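Local atomic coordinates of mediator of RNA polymerase II transcription subunit 18 (Schizosaccharomyces pombe, PDB entry 3C0T), a protein that serves as a subunit of the Mediator complex, the coactivator that conveys signals from gene-specific regulators to the RNA polymerase II machinery. Residues M1-V9 / C94-A102; D135-L144 / Q163-T171. All coordinates share one frame; numbering follows the deposited sequence.

Contact 1 of 2, residues M1-V9 / C94-A102; sequences MQELYLLGV and CGIRPVNRA
Gln-2 to Tyr-5 pair antiparallel with Gly-95 to Pro-98, the two short strand axes approaching to 4.7 Å with 143° between their directions. Glu-3/Arg-97 and Tyr-5/Gly-95 are the hydrogen-bonded pairs, Gln-2/Pro-98 and Leu-4/Ile-96 the non-hydrogen-bonded ones, and a further bond from Val-99 N to Met-1 O (2.7 Å) carries the ladder to the N terminus.

On the face that holds Glu-3, Tyr-5 and Arg-97, the acid and the arginine run side by side. Arg-97 NH2 reaches Glu-3 OE2 at 3.0 Å, and NE adds a weak bond to the same oxygen. The carboxylate and guanidinium planes stand 66° apart, and NH2 meets the syn side of OE2 well out of the carboxylate plane, so this is a salt bridge without the coplanar two-to-two match. The methyl CG2 of Val-99 packs against Glu-3 CB at 3.8 Å. With chi1 at 67°, the ring of Tyr-5 folds back across its neighbour: Gly-95 CA sits over one face, 4.0 Å from the centroid, a CH-pi contact made possible by the missing side chain. The Tyr-5 hydroxyl hydrogen-bonds to Val-205 O.

On the face of Gln-2, Leu-4, Ile-96 and Pro-98, Leu-4 CG lies beside Ile-96 CG1 at 4.1 Å, Cys-94 SG flanks Leu-4 CB, and the bent chain of Gln-2 lays CG against Ile-96 CG2 at 3.5 Å. Leu-4 also meets Ala-185 and Leu-189 of helix 179-196. At the end of the ladder, Met-1 CE rests over one face of the Arg-101 guanidinium.

The alternating hydrogen-bonded and non-hydrogen-bonded pairs are those of an antiparallel beta ladder, here joining strands 2-10 and 95-104 of the Med18 sheet, with helix 179-196 packed against the Leu-4 side.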
# COMPACT_ATOMS: atom_id res chain seq x y z
N MET A 1 1.22 2.66 -16.17
CA MET A 1 0.91 1.29 -15.66
C MET A 1 -0.46 1.34 -14.98
O MET A 1 -0.81 2.32 -14.32
CB MET A 1 1.99 0.85 -14.68
CG MET A 1 1.82 -0.55 -14.11
SD MET A 1 3.33 -1.14 -13.27
CE MET A 1 3.35 -0.11 -11.80
N GLN A 2 -1.24 0.27 -15.15
CA GLN A 2 -2.58 0.21 -14.60
C GLN A 2 -2.67 -0.82 -13.47
O GLN A 2 -2.26 -1.96 -13.63
CB GLN A 2 -3.56 -0.16 -15.71
CG GLN A 2 -4.86 0.62 -15.73
CD GLN A 2 -4.65 2.09 -16.04
OE1 GLN A 2 -3.92 2.44 -16.96
NE2 GLN A 2 -5.29 2.96 -15.27
N GLU A 3 -3.22 -0.40 -12.33
CA GLU A 3 -3.39 -1.31 -11.21
C GLU A 3 -4.86 -1.67 -11.02
O GLU A 3 -5.69 -0.78 -10.80
CB GLU A 3 -2.85 -0.70 -9.90
CG GLU A 3 -3.07 -1.60 -8.69
CD GLU A 3 -2.47 -1.05 -7.40
OE1 GLU A 3 -1.25 -0.84 -7.34
OE2 GLU A 3 -3.24 -0.82 -6.43
N LEU A 4 -5.18 -2.95 -11.14
CA LEU A 4 -6.56 -3.41 -10.93
C LEU A 4 -6.52 -3.99 -9.51
O LEU A 4 -5.59 -4.72 -9.16
CB LEU A 4 -6.95 -4.47 -11.96
CG LEU A 4 -6.97 -3.97 -13.42
CD1 LEU A 4 -5.54 -3.92 -13.96
CD2 LEU A 4 -7.83 -4.91 -14.28
N TYR A 5 -7.52 -3.67 -8.69
CA TYR A 5 -7.47 -4.14 -7.31
C TYR A 5 -8.81 -4.31 -6.61
O TYR A 5 -9.85 -3.93 -7.12
CB TYR A 5 -6.65 -3.14 -6.50
CG TYR A 5 -7.35 -1.80 -6.41
CD1 TYR A 5 -8.23 -1.53 -5.36
CD2 TYR A 5 -7.20 -0.84 -7.41
CE1 TYR A 5 -8.95 -0.34 -5.31
CE2 TYR A 5 -7.91 0.37 -7.37
CZ TYR A 5 -8.79 0.61 -6.32
OH TYR A 5 -9.52 1.77 -6.29
N LEU A 6 -8.73 -4.88 -5.41
CA LEU A 6 -9.88 -5.09 -4.55
C LEU A 6 -9.37 -4.84 -3.15
O LEU A 6 -8.21 -5.14 -2.84
CB LEU A 6 -10.40 -6.53 -4.66
CG LEU A 6 -11.10 -6.87 -5.97
CD1 LEU A 6 -11.48 -8.35 -5.98
CD2 LEU A 6 -12.34 -5.99 -6.13
N LEU A 7 -10.21 -4.26 -2.30
CA LEU A 7 -9.82 -3.96 -0.94
C LEU A 7 -10.78 -4.57 0.08
O LEU A 7 -11.98 -4.73 -0.19
CB LEU A 7 -9.75 -2.45 -0.73
CG LEU A 7 -8.48 -1.72 -1.20
CD1 LEU A 7 -8.69 -0.23 -1.06
CD2 LEU A 7 -7.29 -2.15 -0.37
N GLY A 8 -10.24 -4.92 1.24
CA GLY A 8 -11.03 -5.51 2.30
C GLY A 8 -10.38 -5.18 3.64
O GLY A 8 -9.22 -4.77 3.70
N VAL A 9 -11.13 -5.36 4.72
CA VAL A 9 -10.60 -5.07 6.04
C VAL A 9 -10.74 -6.32 6.92
O VAL A 9 -11.74 -7.03 6.86
CB VAL A 9 -11.36 -3.86 6.66
CG1 VAL A 9 -12.66 -4.32 7.30
CG2 VAL A 9 -10.49 -3.14 7.65
N CYS A 94 -14.09 -4.44 -10.09
CA CYS A 94 -12.81 -4.23 -9.42
C CYS A 94 -12.33 -2.80 -9.67
O CYS A 94 -12.69 -2.19 -10.68
CB CYS A 94 -11.75 -5.21 -9.94
SG CYS A 94 -11.02 -4.72 -11.52
N GLY A 95 -11.54 -2.25 -8.76
CA GLY A 95 -11.06 -0.90 -8.95
C GLY A 95 -9.90 -0.82 -9.92
O GLY A 95 -9.19 -1.81 -10.12
N ILE A 96 -9.70 0.35 -10.52
CA ILE A 96 -8.60 0.57 -11.44
C ILE A 96 -8.01 1.96 -11.20
O ILE A 96 -8.75 2.94 -11.07
CB ILE A 96 -9.04 0.52 -12.93
CG1 ILE A 96 -9.65 -0.84 -13.26
CG2 ILE A 96 -7.83 0.74 -13.84
CD1 ILE A 96 -10.06 -0.97 -14.72
N ARG A 97 -6.69 2.04 -11.13
CA ARG A 97 -6.04 3.33 -10.93
C ARG A 97 -4.68 3.32 -11.60
O ARG A 97 -4.02 2.28 -11.69
CB ARG A 97 -5.87 3.64 -9.45
CG ARG A 97 -4.96 2.68 -8.74
CD ARG A 97 -4.64 3.17 -7.35
NE ARG A 97 -3.73 2.25 -6.70
CZ ARG A 97 -3.02 2.54 -5.61
NH1 ARG A 97 -3.13 3.73 -5.05
NH2 ARG A 97 -2.21 1.64 -5.09
N PRO A 98 -4.24 4.48 -12.11
CA PRO A 98 -2.94 4.59 -12.78
C PRO A 98 -1.83 4.51 -11.73
O PRO A 98 -1.95 5.09 -10.65
CB PRO A 98 -2.99 5.97 -13.43
CG PRO A 98 -4.46 6.29 -13.52
CD PRO A 98 -5.00 5.74 -12.24
N VAL A 99 -0.75 3.81 -12.04
CA VAL A 99 0.38 3.70 -11.13
C VAL A 99 1.66 3.69 -11.93
O VAL A 99 1.86 2.84 -12.79
CB VAL A 99 0.32 2.41 -10.29
CG1 VAL A 99 1.63 2.23 -9.52
CG2 VAL A 99 -0.84 2.47 -9.32
N ASN A 100 2.54 4.64 -11.64
CA ASN A 100 3.82 4.72 -12.34
C ASN A 100 4.93 4.56 -11.33
O ASN A 100 4.89 5.14 -10.24
CB ASN A 100 3.93 6.06 -13.06
CG ASN A 100 2.88 6.20 -14.15
OD1 ASN A 100 2.90 5.46 -15.14
ND2 ASN A 100 1.97 7.14 -13.97
N ARG A 101 5.94 3.78 -11.70
CA ARG A 101 7.06 3.50 -10.81
C ARG A 101 8.41 3.64 -11.48
O ARG A 101 8.55 3.43 -12.68
CB ARG A 101 6.90 2.07 -10.28
CG ARG A 101 8.12 1.49 -9.57
CD ARG A 101 7.81 0.07 -9.15
NE ARG A 101 7.37 -0.74 -10.29
CZ ARG A 101 6.60 -1.82 -10.20
NH1 ARG A 101 6.17 -2.25 -9.02
NH2 ARG A 101 6.27 -2.48 -11.31
N ALA A 102 9.40 4.00 -10.67
CA ALA A 102 10.77 4.16 -11.11
C ALA A 102 11.63 3.97 -9.87
O ALA A 102 11.32 4.52 -8.82
CB ALA A 102 10.98 5.56 -11.69

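Contact 2 of 2, residues D135-L144 / Q163-T171; sequences DTTVRIYQTL and QPWILHVYT
Three rings are each covered on one face from the partner strand. Thr-137 CB lies over Tyr-170, 4.0 Å from the centroid, and Ile-166 CB over Tyr-141 at 3.9 Å, each 21° off the ring normal. His-168 CB meets the edge of the Tyr-141 ring. Gln-142 spans Trp-165, its CB over the six-membered ring, while NE2 comes 3.4 Å from NE1, a donor-donor approach. Phe-15 stacks with the same tryptophan. Both tyrosines turn CG between backbone N and carbonyl carbon (chi1 near +65°), which swings their rings over the neighbouring strand.

Val-138 CG2 touches Leu-167 CD2 at 3.7 Å on their shared face. Six backbone bonds join Thr-137/Tyr-170, Arg-139/His-168 and Tyr-141/Ile-166, two in each pair. Beyond them Gln-163 NE2 donates to Thr-143 O at 3.0 Å and to a water that also accepts from Thr-143 N and donates to Pro-164 O, while Gln-163 OE1 accepts from Met-159 N.

Outside the segments, Arg-139 forms salt bridges to Glu-34 and Glu-130. The chemistry thus implies a ladder braced by CH-pi contacts at Tyr-170 and Tyr-141 on one face and at Trp-165 toward its end, extended by a glutamine and a bridging water.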
# COMPACT_ATOMS: atom_id res chain seq x y z
N ASP A 135 -1.81 -15.20 -10.68
CA ASP A 135 -1.10 -14.02 -11.17
C ASP A 135 -1.49 -12.70 -10.51
O ASP A 135 -1.38 -11.64 -11.12
CB ASP A 135 -1.30 -13.89 -12.67
CG ASP A 135 -0.11 -14.34 -13.44
OD1 ASP A 135 0.16 -15.56 -13.45
OD2 ASP A 135 0.56 -13.45 -14.01
N THR A 136 -1.97 -12.77 -9.28
CA THR A 136 -2.33 -11.55 -8.57
C THR A 136 -1.61 -11.60 -7.23
O THR A 136 -1.14 -12.66 -6.80
CB THR A 136 -3.85 -11.46 -8.29
OG1 THR A 136 -4.20 -12.39 -7.26
CG2 THR A 136 -4.65 -11.77 -9.54
N THR A 137 -1.51 -10.45 -6.58
CA THR A 137 -0.84 -10.36 -5.29
C THR A 137 -1.87 -9.98 -4.24
O THR A 137 -2.74 -9.13 -4.48
CB THR A 137 0.25 -9.27 -5.30
OG1 THR A 137 1.27 -9.63 -6.24
CG2 THR A 137 0.88 -9.12 -3.92
N VAL A 138 -1.81 -10.64 -3.10
CA VAL A 138 -2.73 -10.31 -2.03
C VAL A 138 -1.89 -9.99 -0.81
O VAL A 138 -1.16 -10.83 -0.29
CB VAL A 138 -3.73 -11.45 -1.77
CG1 VAL A 138 -3.14 -12.75 -2.22
CG2 VAL A 138 -4.12 -11.50 -0.31
N ARG A 139 -2.00 -8.74 -0.38
CA ARG A 139 -1.25 -8.23 0.75
C ARG A 139 -2.18 -7.92 1.92
O ARG A 139 -3.24 -7.32 1.74
CB ARG A 139 -0.49 -6.97 0.29
CG ARG A 139 0.16 -6.18 1.40
CD ARG A 139 0.77 -4.87 0.89
NE ARG A 139 1.94 -5.08 0.04
CZ ARG A 139 2.93 -4.20 -0.08
NH1 ARG A 139 2.89 -3.05 0.60
NH2 ARG A 139 3.99 -4.47 -0.84
N ILE A 140 -1.80 -8.37 3.11
CA ILE A 140 -2.58 -8.08 4.31
C ILE A 140 -1.60 -7.29 5.17
O ILE A 140 -0.53 -7.78 5.52
CB ILE A 140 -3.07 -9.38 5.02
CG1 ILE A 140 -3.93 -9.02 6.23
CG2 ILE A 140 -1.90 -10.26 5.41
CD1 ILE A 140 -4.71 -10.21 6.79
N TYR A 141 -1.95 -6.05 5.48
CA TYR A 141 -1.03 -5.19 6.21
C TYR A 141 -1.64 -4.21 7.19
O TYR A 141 -2.85 -4.02 7.25
CB TYR A 141 -0.19 -4.38 5.22
CG TYR A 141 -1.00 -3.33 4.47
CD1 TYR A 141 -1.75 -3.66 3.35
CD2 TYR A 141 -1.01 -2.00 4.90
CE1 TYR A 141 -2.49 -2.70 2.66
CE2 TYR A 141 -1.75 -1.02 4.22
CZ TYR A 141 -2.49 -1.38 3.10
OH TYR A 141 -3.22 -0.42 2.42
N GLN A 142 -0.75 -3.56 7.93
CA GLN A 142 -1.14 -2.57 8.91
C GLN A 142 -0.24 -1.36 8.65
O GLN A 142 0.93 -1.53 8.31
CB GLN A 142 -0.88 -3.12 10.31
CG GLN A 142 -1.80 -2.55 11.36
CD GLN A 142 -1.89 -3.44 12.57
OE1 GLN A 142 -0.89 -3.66 13.28
NE2 GLN A 142 -3.07 -4.00 12.81
N THR A 143 -0.78 -0.15 8.75
CA THR A 143 0.07 1.00 8.52
C THR A 143 0.46 1.58 9.88
O THR A 143 -0.38 1.89 10.73
CB THR A 143 -0.59 2.04 7.57
OG1 THR A 143 -1.02 3.18 8.29
CG2 THR A 143 -1.74 1.43 6.83
N LEU A 144 1.78 1.67 10.09
CA LEU A 144 2.35 2.14 11.33
C LEU A 144 2.99 3.52 11.26
O LEU A 144 3.14 4.09 10.18
CB LEU A 144 3.37 1.11 11.82
CG LEU A 144 2.89 -0.14 12.58
CD1 LEU A 144 1.37 -0.30 12.51
CD2 LEU A 144 3.61 -1.36 12.03
N GLN A 163 -6.85 -1.00 15.49
CA GLN A 163 -6.62 -0.91 14.06
C GLN A 163 -6.79 -2.23 13.32
O GLN A 163 -6.16 -3.23 13.66
CB GLN A 163 -5.20 -0.40 13.84
CG GLN A 163 -4.93 0.09 12.45
CD GLN A 163 -3.57 0.74 12.36
OE1 GLN A 163 -3.28 1.66 13.12
NE2 GLN A 163 -2.74 0.27 11.45
N PRO A 164 -7.66 -2.25 12.29
CA PRO A 164 -7.85 -3.49 11.54
C PRO A 164 -6.70 -3.66 10.54
O PRO A 164 -5.96 -2.70 10.26
CB PRO A 164 -9.17 -3.24 10.82
CG PRO A 164 -9.09 -1.77 10.52
CD PRO A 164 -8.58 -1.20 11.83
N TRP A 165 -6.54 -4.87 10.02
CA TRP A 165 -5.52 -5.12 9.01
C TRP A 165 -6.21 -4.86 7.69
O TRP A 165 -7.41 -5.09 7.55
CB TRP A 165 -5.05 -6.57 9.05
CG TRP A 165 -4.18 -6.89 10.22
CD1 TRP A 165 -4.59 -7.13 11.50
CD2 TRP A 165 -2.75 -7.00 10.23
NE1 TRP A 165 -3.50 -7.38 12.31
CE2 TRP A 165 -2.36 -7.31 11.55
CE3 TRP A 165 -1.76 -6.86 9.24
CZ2 TRP A 165 -1.02 -7.49 11.92
CZ3 TRP A 165 -0.42 -7.04 9.61
CH2 TRP A 165 -0.07 -7.35 10.94
N ILE A 166 -5.46 -4.35 6.72
CA ILE A 166 -6.03 -4.07 5.41
C ILE A 166 -5.66 -5.19 4.46
O ILE A 166 -4.51 -5.63 4.43
CB ILE A 166 -5.51 -2.72 4.86
CG1 ILE A 166 -6.03 -1.57 5.73
CG2 ILE A 166 -5.96 -2.52 3.40
CD1 ILE A 166 -5.54 -0.21 5.31
N LEU A 167 -6.64 -5.66 3.70
CA LEU A 167 -6.43 -6.71 2.72
C LEU A 167 -6.50 -6.06 1.35
O LEU A 167 -7.56 -5.60 0.93
CB LEU A 167 -7.52 -7.78 2.81
CG LEU A 167 -7.10 -9.22 3.12
CD1 LEU A 167 -8.26 -10.15 2.82
CD2 LEU A 167 -5.91 -9.65 2.29
N HIS A 168 -5.37 -6.01 0.65
CA HIS A 168 -5.30 -5.39 -0.67
C HIS A 168 -4.91 -6.42 -1.73
O HIS A 168 -3.82 -6.99 -1.68
CB HIS A 168 -4.27 -4.25 -0.64
CG HIS A 168 -4.17 -3.48 -1.92
ND1 HIS A 168 -3.25 -2.46 -2.10
CD2 HIS A 168 -4.86 -3.57 -3.08
CE1 HIS A 168 -3.39 -1.96 -3.32
NE2 HIS A 168 -4.35 -2.62 -3.93
N VAL A 169 -5.81 -6.65 -2.68
CA VAL A 169 -5.55 -7.60 -3.76
C VAL A 169 -5.37 -6.81 -5.05
O VAL A 169 -6.20 -5.97 -5.39
CB VAL A 169 -6.72 -8.60 -3.93
CG1 VAL A 169 -6.35 -9.65 -4.97
CG2 VAL A 169 -7.04 -9.26 -2.59
N TYR A 170 -4.28 -7.07 -5.77
CA TYR A 170 -4.03 -6.32 -6.98
C TYR A 170 -3.15 -7.03 -8.00
O TYR A 170 -2.52 -8.05 -7.71
CB TYR A 170 -3.36 -4.98 -6.64
CG TYR A 170 -2.00 -5.14 -5.98
CD1 TYR A 170 -1.89 -5.38 -4.60
CD2 TYR A 170 -0.82 -5.10 -6.73
CE1 TYR A 170 -0.64 -5.58 -4.00
CE2 TYR A 170 0.43 -5.30 -6.14
CZ TYR A 170 0.51 -5.55 -4.77
OH TYR A 170 1.74 -5.79 -4.19
N THR A 171 -3.13 -6.46 -9.19
CA THR A 171 -2.31 -6.95 -10.27
C THR A 171 -2.04 -5.75 -11.16
O THR A 171 -2.83 -4.80 -11.19
CB THR A 171 -2.99 -8.07 -11.07
OG1 THR A 171 -2.04 -8.61 -11.99
CG2 THR A 171 -4.20 -7.55 -11.82
O HOH W 1 0.38 -9.17 -9.02
O HOH W 2 -3.67 -0.83 9.25

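From the N terminus, strand 2-10 is followed, 85 residues on, by strand 95-104, which closes contact 1, enclosing helix 15-25 and strands 27-41, 56-61 and 78-83. The chain then passes through helix 109-115 and strand 118-133 to contact 2, whose shorter closure, 19 residues, takes in strand 156-158. The two closures are in series, neither nested nor crossed. They meet because strand 165-173 also pairs with strand 2-10: Gly-8 O lies 2.7 Å from Leu-167 N, probably hydrogen-bonded. The resulting order, 95-104, 2-10, 165-173, 136-146, joins early and late parts of the chain in one antiparallel sheet, the contact centres about 12 Å apart.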